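Local coordinates for protein torso (Bombyx mori, PDB 5AOQ) that acts as the receptor tyrosine kinase for prothoracicotropic hormone, its second extracellular FN3 domain binding the hormone so that MAPK signalling can start metamorphosis, at the interface of chains A and B. Residues are numbered along the deposited sequence; one frame, centred on the assembly and turned at random. Chains: chain A/B, Torso.

Contact 1: the interface of chains A and B. Residues chain A 93-95; chain B 35-36, 41, 43.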
loop_
_atom_site.group_PDB
_atom_site.type_symbol
_atom_site.label_atom_id
_atom_site.label_comp_id
_atom_site.label_asym_id
_atom_site.label_seq_id
_atom_site.Cartn_x
_atom_site.Cartn_y
_atom_site.Cartn_z
ATOM N N PHE A 93 19.616 -0.512 -17.565
ATOM C CA PHE A 93 18.653 -1.544 -17.928
ATOM C C PHE A 93 17.351 -1.312 -17.179
ATOM O O PHE A 93 16.270 -1.287 -17.766
ATOM C CB PHE A 93 19.205 -2.934 -17.604
ATOM C CG PHE A 93 20.461 -3.279 -18.353
ATOM C CD1 PHE A 93 20.638 -2.877 -19.666
ATOM C CD2 PHE A 93 21.466 -4.012 -17.742
ATOM C CE1 PHE A 93 21.793 -3.197 -20.355
ATOM C CE2 PHE A 93 22.622 -4.333 -18.425
ATOM C CZ PHE A 93 22.786 -3.925 -19.733
ATOM N N ASP A 94 17.477 -1.132 -15.869
ATOM C CA ASP A 94 16.337 -0.871 -15.004
ATOM C C ASP A 94 15.783 0.536 -15.211
ATOM O O ASP A 94 16.465 1.394 -15.771
ATOM C CB ASP A 94 16.741 -1.064 -13.542
ATOM C CG ASP A 94 17.237 -2.467 -13.257
ATOM O OD1 ASP A 94 16.881 -3.392 -14.018
ATOM O OD2 ASP A 94 17.984 -2.646 -12.271
ATOM N N PRO A 95 14.537 0.772 -14.769
ATOM C CA PRO A 95 13.961 2.121 -14.814
ATOM C C PRO A 95 14.829 3.129 -14.069
ATOM O O PRO A 95 15.447 2.800 -13.057
ATOM C CB PRO A 95 12.592 1.950 -14.141
ATOM C CG PRO A 95 12.633 0.610 -13.472
ATOM C CD PRO A 95 13.559 -0.216 -14.288
ATOM N N TYR B 35 8.669 -5.795 -19.260
ATOM C CA TYR B 35 10.117 -5.824 -19.068
ATOM C C TYR B 35 10.521 -6.798 -17.969
ATOM O O TYR B 35 11.511 -7.518 -18.104
ATOM C CB TYR B 35 10.638 -4.422 -18.740
ATOM C CG TYR B 35 12.072 -4.394 -18.261
ATOM C CD1 TYR B 35 13.106 -4.853 -19.065
ATOM C CD2 TYR B 35 12.391 -3.897 -17.004
ATOM C CE1 TYR B 35 14.419 -4.826 -18.627
ATOM C CE2 TYR B 35 13.700 -3.864 -16.558
ATOM C CZ TYR B 35 14.709 -4.330 -17.373
ATOM O OH TYR B 35 16.013 -4.301 -16.934
ATOM N N TYR B 36 9.754 -6.821 -16.883
ATOM C CA TYR B 36 10.052 -7.696 -15.755
ATOM C C TYR B 36 9.499 -9.105 -15.966
ATOM O O TYR B 36 9.973 -10.062 -15.355
ATOM C CB TYR B 36 9.491 -7.107 -14.461
ATOM C CG TYR B 36 10.194 -5.848 -14.011
ATOM C CD1 TYR B 36 9.793 -4.605 -14.475
ATOM C CD2 TYR B 36 11.261 -5.906 -13.127
ATOM C CE1 TYR B 36 10.432 -3.451 -14.068
ATOM C CE2 TYR B 36 11.908 -4.757 -12.714
ATOM C CZ TYR B 36 11.489 -3.534 -13.189
ATOM O OH TYR B 36 12.129 -2.389 -12.781
ATOM N N THR B 41 16.704 -7.580 -22.002
ATOM C CA THR B 41 18.035 -7.122 -21.626
ATOM C C THR B 41 17.951 -5.715 -21.047
ATOM O O THR B 41 18.669 -5.371 -20.108
ATOM C CB THR B 41 18.998 -7.132 -22.825
ATOM O OG1 THR B 41 18.482 -6.288 -23.862
ATOM C CG2 THR B 41 19.166 -8.546 -23.361
ATOM N N LEU B 43 15.036 -1.934 -20.982
ATOM C CA LEU B 43 13.673 -1.428 -21.107
ATOM C C LEU B 43 13.443 -0.773 -22.467
ATOM O O LEU B 43 12.323 -0.767 -22.978
ATOM C CB LEU B 43 13.388 -0.426 -19.985
ATOM C CG LEU B 43 12.067 0.342 -20.027
ATOM C CD1 LEU B 43 10.886 -0.572 -19.739
ATOM C CD2 LEU B 43 12.118 1.501 -19.048
#

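Contact 2: the interface of chains A and B. Residues chain A 24-25; chain B 27, 31, 43-44, 46-47.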
loop_
_atom_site.group_PDB
_atom_site.type_symbol
_atom_site.label_atom_id
_atom_site.label_comp_id
_atom_site.label_asym_id
_atom_site.label_seq_id
_atom_site.Cartn_x
_atom_site.Cartn_y
_atom_site.Cartn_z
ATOM N N LYS A 24 12.677 8.246 -21.836
ATOM C CA LYS A 24 11.415 8.343 -22.564
ATOM C C LYS A 24 10.208 7.886 -21.743
ATOM O O LYS A 24 9.084 8.324 -21.991
ATOM C CB LYS A 24 11.517 7.521 -23.855
ATOM C CG LYS A 24 10.249 6.791 -24.276
ATOM C CD LYS A 24 10.476 6.033 -25.571
ATOM C CE LYS A 24 9.281 5.171 -25.937
ATOM N NZ LYS A 24 9.540 4.371 -27.166
ATOM N N TYR A 25 10.442 7.014 -20.767
ATOM C CA TYR A 25 9.351 6.389 -20.021
ATOM C C TYR A 25 8.964 7.142 -18.745
ATOM O O TYR A 25 8.023 6.751 -18.057
ATOM C CB TYR A 25 9.725 4.946 -19.677
ATOM C CG TYR A 25 9.884 4.081 -20.904
ATOM C CD1 TYR A 25 8.773 3.622 -21.597
ATOM C CD2 TYR A 25 11.141 3.734 -21.378
ATOM C CE1 TYR A 25 8.907 2.838 -22.723
ATOM C CE2 TYR A 25 11.286 2.947 -22.505
ATOM C CZ TYR A 25 10.166 2.502 -23.172
ATOM O OH TYR A 25 10.303 1.719 -24.295
ATOM N N GLU B 27 2.429 3.590 -22.008
ATOM C CA GLU B 27 3.605 2.884 -22.503
ATOM C C GLU B 27 4.525 2.460 -21.363
ATOM O O GLU B 27 5.110 1.377 -21.406
ATOM C CB GLU B 27 4.360 3.759 -23.506
ATOM C CG GLU B 27 3.576 4.017 -24.786
ATOM C CD GLU B 27 4.328 4.881 -25.776
ATOM O OE1 GLU B 27 5.521 5.167 -25.535
ATOM O OE2 GLU B 27 3.726 5.273 -26.798
ATOM N N CYS B 31 5.226 -1.381 -20.870
ATOM C CA CYS B 31 6.616 -1.772 -21.079
ATOM C C CYS B 31 7.245 -2.289 -19.788
ATOM O O CYS B 31 8.043 -3.227 -19.815
ATOM C CB CYS B 31 7.426 -0.604 -21.642
ATOM S SG CYS B 31 7.036 -0.234 -23.374
ATOM N N LEU B 43 15.036 -1.934 -20.982
ATOM C CA LEU B 43 13.673 -1.428 -21.107
ATOM C C LEU B 43 13.443 -0.773 -22.467
ATOM O O LEU B 43 12.323 -0.767 -22.978
ATOM C CB LEU B 43 13.388 -0.426 -19.985
ATOM C CG LEU B 43 12.067 0.342 -20.027
ATOM C CD1 LEU B 43 10.886 -0.572 -19.739
ATOM C CD2 LEU B 43 12.118 1.501 -19.048
ATOM N N ALA B 44 14.508 -0.227 -23.047
ATOM C CA ALA B 44 14.413 0.540 -24.288
ATOM C C ALA B 44 13.905 -0.295 -25.461
ATOM O O ALA B 44 13.297 0.234 -26.392
ATOM C CB ALA B 44 15.767 1.143 -24.629
ATOM N N CYS B 46 11.495 -2.079 -25.874
ATOM C CA CYS B 46 10.061 -2.344 -25.823
ATOM C C CYS B 46 9.385 -1.998 -27.146
ATOM O O CYS B 46 8.682 -2.825 -27.725
ATOM C CB CYS B 46 9.424 -1.546 -24.680
ATOM S SG CYS B 46 7.674 -1.876 -24.390
ATOM N N LYS B 47 9.607 -0.783 -27.627
ATOM C CA LYS B 47 9.031 -0.329 -28.889
ATOM C C LYS B 47 7.504 -0.355 -28.873
ATOM O O LYS B 47 6.875 -0.633 -29.894
ATOM C CB LYS B 47 9.525 -1.205 -30.048
ATOM C CG LYS B 47 11.015 -1.501 -30.046
ATOM C CD LYS B 47 11.863 -0.245 -30.082
ATOM C CE LYS B 47 13.333 -0.596 -29.950
ATOM N NZ LYS B 47 14.224 0.593 -29.991
#

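Contact 3: the interface of chains A and B. Residues chain A 31, 43-44, 46; chain B 21-22, 24-25.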
loop_
_atom_site.group_PDB
_atom_site.type_symbol
_atom_site.label_atom_id
_atom_site.label_comp_id
_atom_site.label_asym_id
_atom_site.label_seq_id
_atom_site.Cartn_x
_atom_site.Cartn_y
_atom_site.Cartn_z
ATOM N N CYS A 31 4.410 14.182 -16.659
ATOM C CA CYS A 31 3.188 14.783 -17.174
ATOM C C CYS A 31 2.078 14.773 -16.130
ATOM O O CYS A 31 1.317 15.733 -16.025
ATOM C CB CYS A 31 2.722 14.059 -18.437
ATOM S SG CYS A 31 3.715 14.416 -19.901
ATOM N N LEU A 43 -4.558 15.878 -20.264
ATOM C CA LEU A 43 -3.203 15.387 -20.046
ATOM C C LEU A 43 -2.427 15.427 -21.357
ATOM O O LEU A 43 -1.201 15.550 -21.364
ATOM C CB LEU A 43 -3.229 13.964 -19.480
ATOM C CG LEU A 43 -1.881 13.260 -19.300
ATOM C CD1 LEU A 43 -1.080 13.898 -18.174
ATOM C CD2 LEU A 43 -2.092 11.779 -19.040
ATOM N N ALA A 44 -3.158 15.325 -22.464
ATOM C CA ALA A 44 -2.559 15.213 -23.790
ATOM C C ALA A 44 -1.695 16.418 -24.139
ATOM O O ALA A 44 -0.765 16.307 -24.938
ATOM C CB ALA A 44 -3.646 15.037 -24.838
ATOM N N CYS A 46 0.539 17.739 -22.661
ATOM C CA CYS A 46 1.875 17.630 -22.092
ATOM C C CYS A 46 2.858 17.338 -23.216
ATOM O O CYS A 46 2.840 16.251 -23.794
ATOM C CB CYS A 46 1.925 16.540 -21.026
ATOM S SG CYS A 46 3.486 16.418 -20.135
ATOM N N GLY B 21 -3.400 10.169 -28.186
ATOM C CA GLY B 21 -2.814 11.295 -27.484
ATOM C C GLY B 21 -2.786 11.095 -25.982
ATOM O O GLY B 21 -1.997 11.728 -25.278
ATOM N N LEU B 22 -3.657 10.215 -25.498
ATOM C CA LEU B 22 -3.736 9.882 -24.079
ATOM C C LEU B 22 -3.188 8.481 -23.831
ATOM O O LEU B 22 -2.450 8.255 -22.874
ATOM C CB LEU B 22 -5.179 9.982 -23.596
ATOM C CG LEU B 22 -5.819 11.357 -23.795
ATOM C CD1 LEU B 22 -7.313 11.282 -23.575
ATOM C CD2 LEU B 22 -5.202 12.387 -22.859
ATOM N N LYS B 24 -0.944 7.183 -25.313
ATOM C CA LYS B 24 0.507 7.348 -25.370
ATOM C C LYS B 24 1.183 7.203 -24.003
ATOM O O LYS B 24 2.360 6.852 -23.923
ATOM C CB LYS B 24 0.840 8.713 -25.984
ATOM C CG LYS B 24 2.056 9.418 -25.400
ATOM C CD LYS B 24 2.306 10.735 -26.111
ATOM C CE LYS B 24 3.420 11.525 -25.450
ATOM N NZ LYS B 24 3.615 12.845 -26.108
ATOM N N TYR B 25 0.436 7.463 -22.933
ATOM C CA TYR B 25 1.008 7.507 -21.590
ATOM C C TYR B 25 0.948 6.170 -20.845
ATOM O O TYR B 25 1.446 6.065 -19.725
ATOM C CB TYR B 25 0.301 8.587 -20.768
ATOM C CG TYR B 25 0.533 9.980 -21.305
ATOM C CD1 TYR B 25 1.736 10.636 -21.083
ATOM C CD2 TYR B 25 -0.438 10.632 -22.051
ATOM C CE1 TYR B 25 1.961 11.904 -21.577
ATOM C CE2 TYR B 25 -0.223 11.902 -22.550
ATOM C CZ TYR B 25 0.977 12.533 -22.309
ATOM O OH TYR B 25 1.193 13.795 -22.807
#

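Contact 4: the interface of chains A and B. Residues chain A 25-26, 28-29; chain B 25, 28, 32.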
loop_
_atom_site.group_PDB
_atom_site.type_symbol
_atom_site.label_atom_id
_atom_site.label_comp_id
_atom_site.label_asym_id
_atom_site.label_seq_id
_atom_site.Cartn_x
_atom_site.Cartn_y
_atom_site.Cartn_z
ATOM N N TYR A 25 10.442 7.014 -20.767
ATOM C CA TYR A 25 9.351 6.389 -20.021
ATOM C C TYR A 25 8.964 7.142 -18.745
ATOM O O TYR A 25 8.023 6.751 -18.057
ATOM C CB TYR A 25 9.725 4.946 -19.677
ATOM C CG TYR A 25 9.884 4.081 -20.904
ATOM C CD1 TYR A 25 8.773 3.622 -21.597
ATOM C CD2 TYR A 25 11.141 3.734 -21.378
ATOM C CE1 TYR A 25 8.907 2.838 -22.723
ATOM C CE2 TYR A 25 11.286 2.947 -22.505
ATOM C CZ TYR A 25 10.166 2.502 -23.172
ATOM O OH TYR A 25 10.303 1.719 -24.295
ATOM N N LEU A 26 9.683 8.217 -18.434
ATOM C CA LEU A 26 9.352 9.047 -17.279
ATOM C C LEU A 26 8.316 10.113 -17.638
ATOM O O LEU A 26 7.875 10.886 -16.780
ATOM C CB LEU A 26 10.614 9.709 -16.721
ATOM C CG LEU A 26 11.767 8.763 -16.381
ATOM C CD1 LEU A 26 12.933 9.539 -15.785
ATOM C CD2 LEU A 26 11.314 7.657 -15.435
ATOM N N GLN A 28 5.194 9.895 -18.398
ATOM C CA GLN A 28 3.937 9.736 -17.673
ATOM C C GLN A 28 4.043 10.412 -16.310
ATOM O O GLN A 28 3.194 11.218 -15.938
ATOM C CB GLN A 28 3.579 8.257 -17.501
ATOM C CG GLN A 28 2.273 8.022 -16.744
ATOM C CD GLN A 28 1.996 6.554 -16.481
ATOM O OE1 GLN A 28 2.505 5.677 -17.179
ATOM N NE2 GLN A 28 1.180 6.279 -15.470
ATOM N N ASP A 29 5.101 10.078 -15.579
ATOM C CA ASP A 29 5.348 10.653 -14.262
ATOM C C ASP A 29 5.404 12.176 -14.330
ATOM O O ASP A 29 4.676 12.872 -13.611
ATOM C CB ASP A 29 6.656 10.109 -13.685
ATOM C CG ASP A 29 6.630 8.603 -13.495
ATOM O OD1 ASP A 29 5.639 8.085 -12.941
ATOM O OD2 ASP A 29 7.606 7.938 -13.902
ATOM N N TYR B 25 0.436 7.463 -22.933
ATOM C CA TYR B 25 1.008 7.507 -21.590
ATOM C C TYR B 25 0.948 6.170 -20.845
ATOM O O TYR B 25 1.446 6.065 -19.725
ATOM C CB TYR B 25 0.301 8.587 -20.768
ATOM C CG TYR B 25 0.533 9.980 -21.305
ATOM C CD1 TYR B 25 1.736 10.636 -21.083
ATOM C CD2 TYR B 25 -0.438 10.632 -22.051
ATOM C CE1 TYR B 25 1.961 11.904 -21.577
ATOM C CE2 TYR B 25 -0.223 11.902 -22.550
ATOM C CZ TYR B 25 0.977 12.533 -22.309
ATOM O OH TYR B 25 1.193 13.795 -22.807
ATOM N N GLN B 28 4.644 3.304 -20.341
ATOM C CA GLN B 28 5.442 2.966 -19.167
ATOM C C GLN B 28 4.883 1.719 -18.502
ATOM O O GLN B 28 5.615 0.772 -18.222
ATOM C CB GLN B 28 5.467 4.122 -18.164
ATOM C CG GLN B 28 6.257 3.821 -16.896
ATOM C CD GLN B 28 6.165 4.934 -15.871
ATOM O OE1 GLN B 28 5.911 6.087 -16.211
ATOM N NE2 GLN B 28 6.351 4.586 -14.603
ATOM N N TYR B 32 6.890 -1.679 -18.661
ATOM C CA TYR B 32 7.354 -2.156 -17.362
ATOM C C TYR B 32 6.806 -3.551 -17.099
ATOM O O TYR B 32 7.560 -4.486 -16.834
ATOM C CB TYR B 32 6.919 -1.216 -16.234
ATOM C CG TYR B 32 7.741 0.047 -16.090
ATOM C CD1 TYR B 32 8.665 0.421 -17.054
ATOM C CD2 TYR B 32 7.591 0.865 -14.979
ATOM C CE1 TYR B 32 9.414 1.575 -16.914
ATOM C CE2 TYR B 32 8.336 2.017 -14.832
ATOM C CZ TYR B 32 9.245 2.367 -15.802
ATOM O OH TYR B 32 9.987 3.517 -15.661
#

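Contact 1: the interface of chains A and B
B:Tyr35 reaches across with its phenol hydroxyl into the loop A:Phe93-A:Pro95. Its OH gives a hydrogen bond to the carboxylate atom OD1 of A:Asp94 at 3.2 Å. It meets OD1 on the anti side, 15° out of the carboxylate plane, and the ring and carboxylate planes stand 62° apart. The same OH lies 3.1 Å from the main-chain O of A:Phe93, but it sits above the plane of that carbonyl, a poor angle for a hydrogen bond, so the proton goes more plausibly to the aspartate. Next to this polar tip, the backbone O of B:Thr41 lies above the ring plane of A:Phe93, just outside the CG-CD1 edge and 3.2 Å from CD1. On the other flank A:Pro95 meets the hydroxyl end of B:Tyr36, the two side chains pointing at each other; CD of the proline is 4.1 Å from CZ of the tyrosine. Behind this first shell the tyrosines brace each other: CD2 of B:Tyr35 lies 3.5 Å above the plane of the B:Tyr36 ring, toward its rim. With chi1 at 169°, CG of B:Tyr35 points away from its own backbone N, which sends the ring out from the helix end toward chain A. In the fold, A:Phe93-A:Pro95 belong to the loop joining strands 83-88 and 98-101, while B:Tyr35 closes helix 27-35 and B:Thr41 and B:Leu43 lie in the segment that follows it.

Contact 2: the interface of chains A and B
A:Tyr25 turns one face of its ring to chain B, and this is the tight half of the contact. B:Leu43 packs at the CD2/CE2 edge on that side, its methyl CD2 3.4 Å from CD2 of the ring, the two side chains sliding past each other in opposite directions. Beyond the CE1 edge, on the same side of the ring plane, comes the disulfide of B:Cys31 and B:Cys46: SG of B:Cys31 lies 3.7 Å from CE1. At the tip, the tyrosine OH comes within 3.4 Å of CB of B:Cys46, with the backbone O of B:Leu43 at 3.5 Å. The other face is backed within its own chain by A:Lys24, whose CG lies 4.2 Å above the plane, over the centre. With chi1 at -64°, CG of A:Tyr25 is anti to its carbonyl carbon, and the ring is carried off the short helix toward chain B. The looser half brings opposite charges near each other. The extended chains of A:Lys24 and B:Glu27 cross at about a right angle, and NZ of the lysine stays 4.4 Å from OE1 of the glutamate, so the two may attract over a distance without a salt bridge. The tyrosine comes from 3-10 helix 24-26 of chain A; on chain B the disulfide ties helix 27-35 to 3-10 helix 44-46.

Contact 3: the interface of chains A and B
The B:Tyr25 ring is held on both faces: CD2 of A:Leu43 lies 3.6 Å above one, toward the rim, and CG of its own neighbour B:Lys24 lies 4.2 Å above the other, over the centre. The ring edge at CE1 meets the disulfide of A:Cys31 and A:Cys46, a cystine at the N-terminal end of the Torso ectodomain, whose first unusual FN3 domain takes part in this interface. SG of A:Cys31 is 3.5 Å from CE1, displaced from the ring plane toward the leucine face. At the tip, the phenol OH makes a hydrogen bond of 3.1 Å to the main-chain O of A:Cys46. The backbone O of A:Leu43 is a second possible acceptor, 3.3 Å from OH. A psi of 111° at A:Cys46 turns its carbonyl toward the phenol, and NZ of B:Lys24 stays 4.2 Å from the same oxygen. Beside the ring, a second apolar contact widens the patch. The methyl CB of A:Ala44 packs 3.7 Å from CD2 of B:Leu22, and the carbonyl of B:Gly21 approaches that same CB. B:Leu22 has its CG anti to its carbonyl carbon, chi1 -58°, which lets the CD2 branch lie against the alanine. B:Gly21 and B:Leu22 come from helix 20-23, and B:Tyr25 follows in 3-10 helix 24-26.

Contact 4: the interface of chains A and B
At the centre of the two-fold interface, where 3-10 helix 24-26 runs into the longer helix beginning at residue 27, A:Gln28 and B:Gln28 reach past each other to the opposite chain. Both side chains are extended, with CG anti to the backbone N (chi1 near 180°), and they cross at about a right angle with their amide planes 46° apart. Each amide ends at the backbone carbonyl of the other chain's Tyr25. As modelled, OE1 of A:Gln28 is 2.8 Å from O of B:Tyr25, and OE1 of B:Gln28 is 2.9 Å from O of A:Tyr25. Two oxygens that can only accept would clash there, so the amide orientations are doubtful; turning each by half a turn would put NE2 against the carbonyl and could make a hydrogen bond. A:Asp29 lies across the B:Gln28 amide, with planes 69° apart. Its OD2 is 3.4 Å from the modelled OE1 of B:Gln28, a position that would also suit NE2, in line with the turned amide. Behind this, CG of B:Gln28 lies 3.4 Å above one face of the B:Tyr32 ring, toward its rim. By pairing the helix starts of both copies, the site forms the middle of the direct contact between the receptor chains, consistent with Torso working as a homodimer.

Contact 4 lies in the middle of the interface, its C-alpha centre about 8 Å from that of contact 2 and about 10 Å from that of contact 3. Contact 1 is farther out, about 9 Å from contact 2 and about 22 Å from contact 3. A:Tyr25 serves contacts 2 and 4, B:Tyr25 contacts 3 and 4, and B:Leu43 ties in contact 1 through contact 2. Contacts 2 and 3, about 15 Å apart, share a core related by the two-fold, though their rims and the Cys46 backbone differ, so the N-terminal helices of the two receptor chains are clasped from both ends across contact 4.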